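Local coordinates for Alpha/beta hydrolase fold protein (Ochrobactrum, PDB 4G9E), which opens the lactone ring of N-acyl homoserine lactones, the signals of bacterial quorum sensing, and here holds the ring-opened N-butanoyl-L-homoserine, at residues H31-S36 / E158-S163; G37-P42 / F99-G104; N234-K239 / L262-R267. All blocks are in the same frame, centred on the assembly; numbering follows the deposited sequence.

Contact 1. Residues H31-S36 / E158-S163; sequences HGNSSS and ESYARS. With C4L (N-butanoyl-L-homoserine), chain C.
The phenol ring of Tyr160 meets segment 31-36 with its edge: Asn33 O and Ser34 CB both lie near the ring plane, the latter 4.1 Å from Tyr160 CE2, and C4L O3 comes in at the rim as well. The amide of Asn33 crosses the phenol steeply, the two planes 69° apart. Elsewhere in the loop, Ser35 C and Ser36 N lie above one face of the His31 imidazole, toward its rim. The segment is the His-Gly loop after strand 24-30, which in alpha/beta hydrolases supplies one arm of the oxyanion hole. Asn33 N points almost straight at C4L O2 (2.8 Å, 175°). With CG anti to its backbone N (chi1 -172°), Asn33 also turns its amide to the acyl carbonyl, ND2 donating to C4L O4 at 2.9 Å and to Ala147 O. Asparagine suits this place because OD1 receives Ser34 OG, which fixes the amide's rotation. A glycine suits the place of Gly32, since a CB would run into C4L O2. His31 ND1 donates to Gly32 O, which Ser35 N grips as well, closing a type II turn. A tyrosine can span the gap from helix 154-165 and still offer a hydroxyl: Tyr160 OH comes up against Asn33 CB at 3.4 Å and hydrogen-bonds C4L O3 at 2.8 Å, either oxygen being the possible donor.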
loop_
_atom_site.group_PDB
_atom_site.type_symbol
_atom_site.label_atom_id
_atom_site.label_comp_id
_atom_site.label_asym_id
_atom_site.label_seq_id
_atom_site.Cartn_x
_atom_site.Cartn_y
_atom_site.Cartn_z
ATOM N N HIS A 31 -2.219 2.260 -2.550
ATOM C CA HIS A 31 -2.948 2.842 -1.427
ATOM C C HIS A 31 -3.598 1.801 -0.516
ATOM O O HIS A 31 -3.590 0.595 -0.785
ATOM C CB HIS A 31 -3.993 3.829 -1.942
ATOM C CG HIS A 31 -5.126 3.182 -2.685
ATOM N ND1 HIS A 31 -6.157 2.520 -2.050
ATOM C CD2 HIS A 31 -5.393 3.109 -4.012
ATOM C CE1 HIS A 31 -7.002 2.058 -2.957
ATOM N NE2 HIS A 31 -6.566 2.404 -4.154
ATOM N N GLY A 32 -4.168 2.301 0.576
ATOM C CA GLY A 32 -4.758 1.464 1.601
ATOM C C GLY A 32 -6.254 1.253 1.485
ATOM O O GLY A 32 -6.905 1.685 0.533
ATOM N N ASN A 33 -6.788 0.562 2.480
ATOM C CA ASN A 33 -8.201 0.226 2.562
ATOM C C ASN A 33 -9.062 1.486 2.479
ATOM O O ASN A 33 -8.911 2.408 3.287
ATOM C CB ASN A 33 -8.423 -0.484 3.894
ATOM C CG ASN A 33 -9.808 -1.074 4.038
ATOM O OD1 ASN A 33 -10.798 -0.556 3.511
ATOM N ND2 ASN A 33 -9.884 -2.163 4.786
ATOM N N SER A 34 -9.951 1.524 1.487
ATOM C CA SER A 34 -10.913 2.617 1.323
ATOM C C SER A 34 -10.267 3.943 0.947
ATOM O O SER A 34 -10.884 4.998 1.092
ATOM C CB SER A 34 -11.807 2.772 2.566
ATOM O OG SER A 34 -12.495 1.553 2.846
ATOM N N SER A 35 -9.034 3.884 0.452
ATOM C CA SER A 35 -8.330 5.093 0.052
ATOM C C SER A 35 -8.284 5.191 -1.471
ATOM O O SER A 35 -9.139 4.642 -2.168
ATOM C CB SER A 35 -6.927 5.132 0.666
ATOM O OG SER A 35 -6.339 6.410 0.519
ATOM N N SER A 36 -7.278 5.903 -1.969
ATOM C CA SER A 36 -7.111 6.179 -3.388
ATOM C C SER A 36 -5.654 6.558 -3.628
ATOM O O SER A 36 -4.981 7.021 -2.708
ATOM C CB SER A 36 -8.004 7.356 -3.787
ATOM O OG SER A 36 -7.647 7.888 -5.051
ATOM N N GLU A 158 -16.125 9.060 8.712
ATOM C CA GLU A 158 -15.262 10.064 9.311
ATOM C C GLU A 158 -14.223 9.444 10.240
ATOM O O GLU A 158 -13.039 9.785 10.173
ATOM C CB GLU A 158 -16.075 11.115 10.064
ATOM C CG GLU A 158 -15.171 12.117 10.742
ATOM C CD GLU A 158 -15.903 13.310 11.300
ATOM O OE1 GLU A 158 -17.143 13.385 11.172
ATOM O OE2 GLU A 158 -15.221 14.178 11.868
ATOM N N SER A 159 -14.650 8.515 11.092
ATOM C CA SER A 159 -13.720 7.899 12.029
ATOM C C SER A 159 -12.627 7.135 11.294
ATOM O O SER A 159 -11.451 7.246 11.638
ATOM C CB SER A 159 -14.439 6.973 13.008
ATOM O OG SER A 159 -13.619 6.705 14.133
ATOM N N TYR A 160 -13.018 6.359 10.286
ATOM C CA TYR A 160 -12.044 5.585 9.529
ATOM C C TYR A 160 -11.096 6.495 8.755
ATOM O O TYR A 160 -9.888 6.273 8.750
ATOM C CB TYR A 160 -12.727 4.582 8.588
ATOM C CG TYR A 160 -11.805 3.460 8.160
ATOM C CD1 TYR A 160 -11.323 2.550 9.091
ATOM C CD2 TYR A 160 -11.401 3.318 6.837
ATOM C CE1 TYR A 160 -10.473 1.533 8.724
ATOM C CE2 TYR A 160 -10.547 2.287 6.456
ATOM C CZ TYR A 160 -10.088 1.404 7.409
ATOM O OH TYR A 160 -9.236 0.387 7.053
ATOM N N ALA A 161 -11.644 7.509 8.095
ATOM C CA ALA A 161 -10.824 8.445 7.330
ATOM C C ALA A 161 -9.822 9.163 8.224
ATOM O O ALA A 161 -8.644 9.309 7.876
ATOM C CB ALA A 161 -11.699 9.452 6.608
ATOM N N ARG A 162 -10.291 9.631 9.376
ATOM C CA ARG A 162 -9.411 10.365 10.275
ATOM C C ARG A 162 -8.306 9.474 10.838
ATOM O O ARG A 162 -7.157 9.888 10.921
ATOM C CB ARG A 162 -10.210 11.025 11.399
ATOM C CG ARG A 162 -11.043 12.206 10.931
ATOM C CD ARG A 162 -11.649 12.954 12.104
ATOM N NE ARG A 162 -12.447 14.101 11.672
ATOM C CZ ARG A 162 -11.952 15.293 11.360
ATOM N NH1 ARG A 162 -10.647 15.510 11.438
ATOM N NH2 ARG A 162 -12.761 16.273 10.972
ATOM N N SER A 163 -8.650 8.249 11.221
ATOM C CA SER A 163 -7.664 7.364 11.833
ATOM C C SER A 163 -6.652 6.822 10.821
ATOM O O SER A 163 -5.469 6.701 11.124
ATOM C CB SER A 163 -8.346 6.217 12.579
ATOM O OG SER A 163 -9.158 5.455 11.707
HETATM O O1 C4L C . -5.248 1.314 6.143
HETATM C C4 C4L C . -5.437 0.129 5.778
HETATM O O2 C4L C . -5.252 -0.269 4.606
HETATM C C3 C4L C . -5.937 -0.880 6.785
HETATM C C2 C4L C . -5.555 -0.482 8.216
HETATM C C1 C4L C . -6.420 -1.173 9.258
HETATM O O3 C4L C . -7.747 -0.624 9.239
HETATM N N1 C4L C . -5.408 -2.226 6.536
HETATM C C5 C4L C . -6.153 -3.204 6.011
HETATM O O4 C4L C . -7.332 -3.067 5.711
HETATM C C6 C4L C . -5.476 -4.540 5.808
HETATM C C7 C4L C . -6.367 -5.647 6.361
HETATM C C8 C4L C . -6.554 -5.547 7.870
#

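Contact 2. Residues G37-P42 / F99-G104; sequences GAIFAP and FGWSLG. With C4L (N-butanoyl-L-homoserine), chain C.
Carboxylate oxygen O2 of N-butanoyl-L-homoserine is gripped by two backbone N-H groups: Leu103 N, 2.8 Å away and nearly straight at 165°, and Asn33 N from the neighbouring loop. The pair is consistent with the oxyanion hole of alpha/beta hydrolases, and segment 99-104 has the GxSxG pattern of a nucleophile elbow, the sharp turn between strand 97-101 and helix 103-111. Ser102 sits at its apex with a strained, positive phi (64°), and its OG comes within 2.6 Å of C4L C4, the carboxylate carbon of the product, consistent with Ser102 being the nucleophile. His248 and Glu219 probably complete its triad. Glycines two residues before and after the serine suit the tight turn: a CB on Gly100 would collide with Gly104 O, and one on Gly104 with Trp101 N.

On the strand that leads into the elbow, segment 37-42 packs with apolar side chains. Branched Ile39 serves two neighbours with one methyl: CG2 covers the centre of the Phe40 face, and it also meets the indole, Ile39 CG2 lying 3.8 Å from Trp101 CZ3. Tryptophan fits because its broad ring fills this buried space while NE1 donates to His248 O. With Phe40 CG anti to the carbonyl carbon (chi1 -61°), the ring swings in beside its own backbone N and reaches both large residues of the strand. Phe40 CE1 comes to the edge of the Phe99 ring, 3.7 Å from Phe99 CE2, while Phe40 CZ lies 3.9 Å from Trp101 CB, which is in the plane of the Phe40 ring.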
loop_
_atom_site.group_PDB
_atom_site.type_symbol
_atom_site.label_atom_id
_atom_site.label_comp_id
_atom_site.label_asym_id
_atom_site.label_seq_id
_atom_site.Cartn_x
_atom_site.Cartn_y
_atom_site.Cartn_z
ATOM N N GLY A 37 -5.163 6.366 -4.851
ATOM C CA GLY A 37 -3.839 6.851 -5.212
ATOM C C GLY A 37 -3.685 8.358 -5.051
ATOM O O GLY A 37 -2.567 8.866 -4.939
ATOM N N ALA A 38 -4.799 9.086 -5.040
ATOM C CA ALA A 38 -4.773 10.534 -4.826
ATOM C C ALA A 38 -4.149 10.900 -3.476
ATOM O O ALA A 38 -3.646 12.010 -3.299
ATOM C CB ALA A 38 -6.179 11.104 -4.939
ATOM N N ILE A 39 -4.165 9.957 -2.534
ATOM C CA ILE A 39 -3.613 10.180 -1.196
ATOM C C ILE A 39 -2.107 10.440 -1.250
ATOM O O ILE A 39 -1.529 11.011 -0.326
ATOM C CB ILE A 39 -3.923 8.973 -0.250
ATOM C CG1 ILE A 39 -3.893 9.389 1.225
ATOM C CG2 ILE A 39 -2.977 7.811 -0.503
ATOM C CD1 ILE A 39 -5.034 10.284 1.645
ATOM N N PHE A 40 -1.475 10.028 -2.346
ATOM C CA PHE A 40 -0.029 10.167 -2.506
ATOM C C PHE A 40 0.377 11.468 -3.193
ATOM O O PHE A 40 1.496 11.599 -3.689
ATOM C CB PHE A 40 0.537 8.962 -3.256
ATOM C CG PHE A 40 0.323 7.662 -2.535
ATOM C CD1 PHE A 40 0.720 7.513 -1.215
ATOM C CD2 PHE A 40 -0.285 6.587 -3.170
ATOM C CE1 PHE A 40 0.531 6.321 -0.540
ATOM C CE2 PHE A 40 -0.479 5.390 -2.500
ATOM C CZ PHE A 40 -0.073 5.251 -1.187
ATOM N N ALA A 41 -0.526 12.440 -3.198
ATOM C CA ALA A 41 -0.212 13.775 -3.705
ATOM C C ALA A 41 1.167 14.305 -3.279
ATOM O O ALA A 41 1.878 14.880 -4.096
ATOM C CB ALA A 41 -1.309 14.761 -3.308
ATOM N N PRO A 42 1.552 14.142 -1.997
ATOM C CA PRO A 42 2.857 14.716 -1.620
ATOM C C PRO A 42 4.026 14.124 -2.410
ATOM O O PRO A 42 4.987 14.830 -2.712
ATOM C CB PRO A 42 2.984 14.360 -0.136
ATOM C CG PRO A 42 1.574 14.210 0.337
ATOM C CD PRO A 42 0.824 13.619 -0.829
ATOM N N PHE A 99 5.972 0.662 -3.338
ATOM C CA PHE A 99 5.638 1.140 -2.009
ATOM C C PHE A 99 4.185 0.773 -1.742
ATOM O O PHE A 99 3.302 1.153 -2.507
ATOM C CB PHE A 99 5.802 2.663 -1.890
ATOM C CG PHE A 99 5.199 3.207 -0.634
ATOM C CD1 PHE A 99 5.823 2.992 0.580
ATOM C CD2 PHE A 99 3.961 3.841 -0.647
ATOM C CE1 PHE A 99 5.252 3.441 1.759
ATOM C CE2 PHE A 99 3.386 4.297 0.530
ATOM C CZ PHE A 99 4.032 4.093 1.732
ATOM N N GLY A 100 3.935 0.054 -0.652
ATOM C CA GLY A 100 2.574 -0.309 -0.302
ATOM C C GLY A 100 2.191 0.244 1.052
ATOM O O GLY A 100 2.882 0.006 2.047
ATOM N N TRP A 101 1.078 0.968 1.074
ATOM C CA TRP A 101 0.546 1.553 2.294
ATOM C C TRP A 101 -0.573 0.673 2.845
ATOM O O TRP A 101 -1.660 0.606 2.265
ATOM C CB TRP A 101 0.011 2.959 2.016
ATOM C CG TRP A 101 -0.640 3.582 3.204
ATOM C CD1 TRP A 101 -0.234 3.486 4.506
ATOM C CD2 TRP A 101 -1.828 4.376 3.205
ATOM N NE1 TRP A 101 -1.112 4.175 5.318
ATOM C CE2 TRP A 101 -2.091 4.736 4.541
ATOM C CE3 TRP A 101 -2.677 4.838 2.201
ATOM C CZ2 TRP A 101 -3.181 5.530 4.899
ATOM C CZ3 TRP A 101 -3.761 5.622 2.558
ATOM C CH2 TRP A 101 -4.007 5.954 3.894
ATOM N N SER A 102 -0.285 0.011 3.966
ATOM C CA SER A 102 -1.261 -0.706 4.765
ATOM C C SER A 102 -1.839 -1.866 3.952
ATOM O O SER A 102 -1.090 -2.775 3.633
ATOM C CB SER A 102 -2.297 0.257 5.342
ATOM O OG SER A 102 -2.951 -0.365 6.434
ATOM N N LEU A 103 -3.125 -1.872 3.605
ATOM C CA LEU A 103 -3.613 -2.878 2.658
ATOM C C LEU A 103 -2.674 -2.963 1.453
ATOM O O LEU A 103 -2.371 -4.050 0.964
ATOM C CB LEU A 103 -5.030 -2.534 2.212
ATOM C CG LEU A 103 -5.599 -3.341 1.045
ATOM C CD1 LEU A 103 -5.692 -4.828 1.381
ATOM C CD2 LEU A 103 -6.962 -2.794 0.627
ATOM N N GLY A 104 -2.210 -1.818 0.966
ATOM C CA GLY A 104 -1.289 -1.798 -0.159
ATOM C C GLY A 104 0.028 -2.521 0.085
ATOM O O GLY A 104 0.617 -3.084 -0.844
HETATM O O1 C4L C . -5.248 1.314 6.143
HETATM C C4 C4L C . -5.437 0.129 5.778
HETATM O O2 C4L C . -5.252 -0.269 4.606
HETATM C C3 C4L C . -5.937 -0.880 6.785
HETATM C C2 C4L C . -5.555 -0.482 8.216
HETATM C C1 C4L C . -6.420 -1.173 9.258
HETATM O O3 C4L C . -7.747 -0.624 9.239
HETATM N N1 C4L C . -5.408 -2.226 6.536
HETATM C C5 C4L C . -6.153 -3.204 6.011
HETATM O O4 C4L C . -7.332 -3.067 5.711
HETATM C C6 C4L C . -5.476 -4.540 5.808
HETATM C C7 C4L C . -6.367 -5.647 6.361
HETATM C C8 C4L C . -6.554 -5.547 7.870
#

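Contact 3. Residues N234-K239 / L262-R267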
loop_
_atom_site.group_PDB
_atom_site.type_symbol
_atom_site.label_atom_id
_atom_site.label_comp_id
_atom_site.label_asym_id
_atom_site.label_seq_id
_atom_site.Cartn_x
_atom_site.Cartn_y
_atom_site.Cartn_z
ATOM N N ASN A 234 15.721 -9.953 3.613
ATOM C CA ASN A 234 16.658 -8.897 3.256
ATOM C C ASN A 234 16.086 -7.555 3.685
ATOM O O ASN A 234 15.550 -6.800 2.871
ATOM C CB ASN A 234 16.890 -8.934 1.750
ATOM C CG ASN A 234 17.910 -7.924 1.283
ATOM O OD1 ASN A 234 18.595 -7.283 2.083
ATOM N ND2 ASN A 234 18.021 -7.775 -0.032
ATOM N N LEU A 235 16.174 -7.282 4.985
ATOM C CA LEU A 235 15.598 -6.079 5.567
ATOM C C LEU A 235 16.492 -4.877 5.276
ATOM O O LEU A 235 17.663 -4.838 5.671
ATOM C CB LEU A 235 15.433 -6.249 7.074
ATOM C CG LEU A 235 14.793 -5.092 7.834
ATOM C CD1 LEU A 235 13.411 -4.773 7.286
ATOM C CD2 LEU A 235 14.734 -5.417 9.319
ATOM N N TRP A 236 15.937 -3.897 4.574
ATOM C CA TRP A 236 16.702 -2.725 4.159
ATOM C C TRP A 236 17.241 -1.960 5.359
ATOM O O TRP A 236 16.487 -1.573 6.258
ATOM C CB TRP A 236 15.817 -1.832 3.300
ATOM C CG TRP A 236 16.461 -0.567 2.838
ATOM C CD1 TRP A 236 17.475 -0.434 1.931
ATOM C CD2 TRP A 236 16.104 0.761 3.239
ATOM N NE1 TRP A 236 17.775 0.900 1.753
ATOM C CE2 TRP A 236 16.945 1.652 2.544
ATOM C CE3 TRP A 236 15.156 1.280 4.124
ATOM C CZ2 TRP A 236 16.858 3.034 2.702
ATOM C CZ3 TRP A 236 15.072 2.647 4.278
ATOM C CH2 TRP A 236 15.920 3.507 3.571
ATOM N N GLU A 237 18.556 -1.757 5.357
ATOM C CA GLU A 237 19.281 -1.083 6.441
ATOM C C GLU A 237 19.225 -1.839 7.773
ATOM O O GLU A 237 19.605 -1.315 8.817
ATOM C CB GLU A 237 18.881 0.395 6.569
ATOM C CG GLU A 237 19.309 1.200 5.351
ATOM C CD GLU A 237 19.107 2.698 5.489
ATOM O OE1 GLU A 237 18.381 3.141 6.407
ATOM O OE2 GLU A 237 19.682 3.432 4.655
ATOM N N GLY A 238 18.769 -3.088 7.717
ATOM C CA GLY A 238 18.891 -4.008 8.832
ATOM C C GLY A 238 17.985 -3.751 10.014
ATOM O O GLY A 238 18.165 -4.339 11.076
ATOM N N LYS A 239 17.049 -2.846 9.856
ATOM C CA LYS A 239 16.105 -2.559 10.926
ATOM C C LYS A 239 14.788 -2.030 10.372
ATOM O O LYS A 239 14.729 -1.624 9.246
ATOM C CB LYS A 239 16.689 -1.573 11.950
ATOM C CG LYS A 239 16.827 -0.199 11.380
ATOM C CD LYS A 239 17.477 0.728 12.437
ATOM C CE LYS A 239 16.573 0.856 13.683
ATOM N NZ LYS A 239 17.149 0.712 15.097
ATOM N N LEU A 262 12.082 7.032 1.571
ATOM C CA LEU A 262 11.643 6.523 0.285
ATOM C C LEU A 262 12.670 6.824 -0.802
ATOM O O LEU A 262 12.996 5.950 -1.600
ATOM C CB LEU A 262 10.271 7.093 -0.070
ATOM C CG LEU A 262 9.700 6.648 -1.417
ATOM C CD1 LEU A 262 9.620 5.126 -1.520
ATOM C CD2 LEU A 262 8.345 7.301 -1.659
ATOM N N ALA A 263 13.171 8.056 -0.838
ATOM C CA ALA A 263 14.176 8.418 -1.830
ATOM C C ALA A 263 15.438 7.570 -1.689
ATOM O O ALA A 263 16.019 7.129 -2.687
ATOM C CB ALA A 263 14.519 9.902 -1.732
ATOM N N ARG A 264 15.885 7.367 -0.456
ATOM C CA ARG A 264 17.096 6.595 -0.228
ATOM C C ARG A 264 16.889 5.145 -0.659
ATOM O O ARG A 264 17.762 4.542 -1.278
ATOM C CB ARG A 264 17.555 6.688 1.227
ATOM C CG ARG A 264 18.948 6.133 1.459
ATOM C CD ARG A 264 19.477 6.521 2.825
ATOM N NE ARG A 264 18.781 5.913 3.960
ATOM C CZ ARG A 264 18.051 6.583 4.849
ATOM N NH1 ARG A 264 17.512 5.941 5.874
ATOM N NH2 ARG A 264 17.858 7.888 4.722
ATOM N N PHE A 265 15.721 4.599 -0.349
ATOM C CA PHE A 265 15.392 3.238 -0.737
ATOM C C PHE A 265 15.350 3.097 -2.259
ATOM O O PHE A 265 15.917 2.150 -2.814
ATOM C CB PHE A 265 14.053 2.833 -0.121
ATOM C CG PHE A 265 13.694 1.399 -0.355
ATOM C CD1 PHE A 265 14.522 0.384 0.093
ATOM C CD2 PHE A 265 12.512 1.062 -1.005
ATOM C CE1 PHE A 265 14.185 -0.951 -0.112
ATOM C CE2 PHE A 265 12.170 -0.273 -1.212
ATOM C CZ PHE A 265 13.000 -1.274 -0.753
ATOM N N ILE A 266 14.699 4.028 -2.951
ATOM C CA ILE A 266 14.654 3.963 -4.408
ATOM C C ILE A 266 16.068 4.039 -4.989
ATOM O O ILE A 266 16.438 3.239 -5.851
ATOM C CB ILE A 266 13.774 5.063 -5.024
ATOM C CG1 ILE A 266 12.316 4.906 -4.584
ATOM C CG2 ILE A 266 13.875 5.032 -6.541
ATOM C CD1 ILE A 266 11.468 6.133 -4.877
ATOM N N ARG A 267 16.868 4.987 -4.507
ATOM C CA ARG A 267 18.245 5.111 -4.976
ATOM C C ARG A 267 18.994 3.796 -4.757
ATOM O O ARG A 267 19.681 3.302 -5.654
ATOM C CB ARG A 267 18.944 6.277 -4.255
ATOM C CG ARG A 267 20.307 6.668 -4.810
ATOM C CD ARG A 267 21.460 5.787 -4.343
ATOM N NE ARG A 267 21.495 5.554 -2.905
ATOM C CZ ARG A 267 22.054 6.365 -2.007
ATOM N NH1 ARG A 267 22.022 6.022 -0.728
ATOM N NH2 ARG A 267 22.652 7.505 -2.372
#
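Arg264 reaches from helix 255-270 to Glu237, its chain bent at chi3 (68°) in a way that presents the guanidinium side-on: NE of Arg264 donates to Glu237 OE2 at 2.7 Å and NH1 to Glu237 OE1 at 3.0 Å. Carboxylate and guanidinium lie nearly coplanar, 8° apart, and each oxygen is met on its syn side, slightly out of the carboxylate plane. Nearer the helix, Arg264 CG lies at the edge of the Trp236 indole, in its plane, and the guanidinium also stays close to the ring, Arg264 NE being 3.7 Å from Trp236 CZ2.

Phe265, next along the helix, takes over one face of the same indole. The pair is edge-to-face (T-shaped), the phenyl edge directed at the five-membered ring with centroids 4.7 Å apart, and Phe265 CD1 comes within 3.5 Å of Trp236 CG. Phe265 CB adds a CH-pi contact, standing 4.1 Å from the centroid of the six-membered ring of Trp236. On the opposite face Glu237 CG lies over the indole centre, so Trp236 is held between the phenyl and the CG methylene of Glu237. Just beyond the segment, Asp268 accepts the hydrogen bond of Trp236 NE1. Were the tryptophan an alanine, the edge of Phe265 would probably lose the surface it rests on, and Asp268 would probably be left without its indole N-H donor.

The contact thus joins the loop before strand 241-243 to the C-terminal helix of the alpha/beta-hydrolase fold. Apolar faces meet inside and the ion pair lies toward the solvent, Glu237 being exposed and Arg264 partly so; water would probably weaken its attraction there, while the two-nitrogen geometry still sets the direction of approach.

Contacts 1 and 2 are neighbours around one ligand: their centres lie about 11 Å apart, and along the chain contact 2 is nested within the loop that contact 1 closes. Trp101 joins them, its CE3 touching Gly32 N and its CZ3 touching Ser35 OG, each at 3.4 Å. Both supply part of the N-butanoyl-L-homoserine pocket, contact 1 through its loop and helix 154-165, contact 2 through the turn after strand 97-101. Contact 3 stands apart in the fold, its centre about 26 Å from that of contact 1 and across the middle of the chain. It comes closer to contact 2, about 18 Å between centres and about 5 Å between nearest atoms, but touches neither contact.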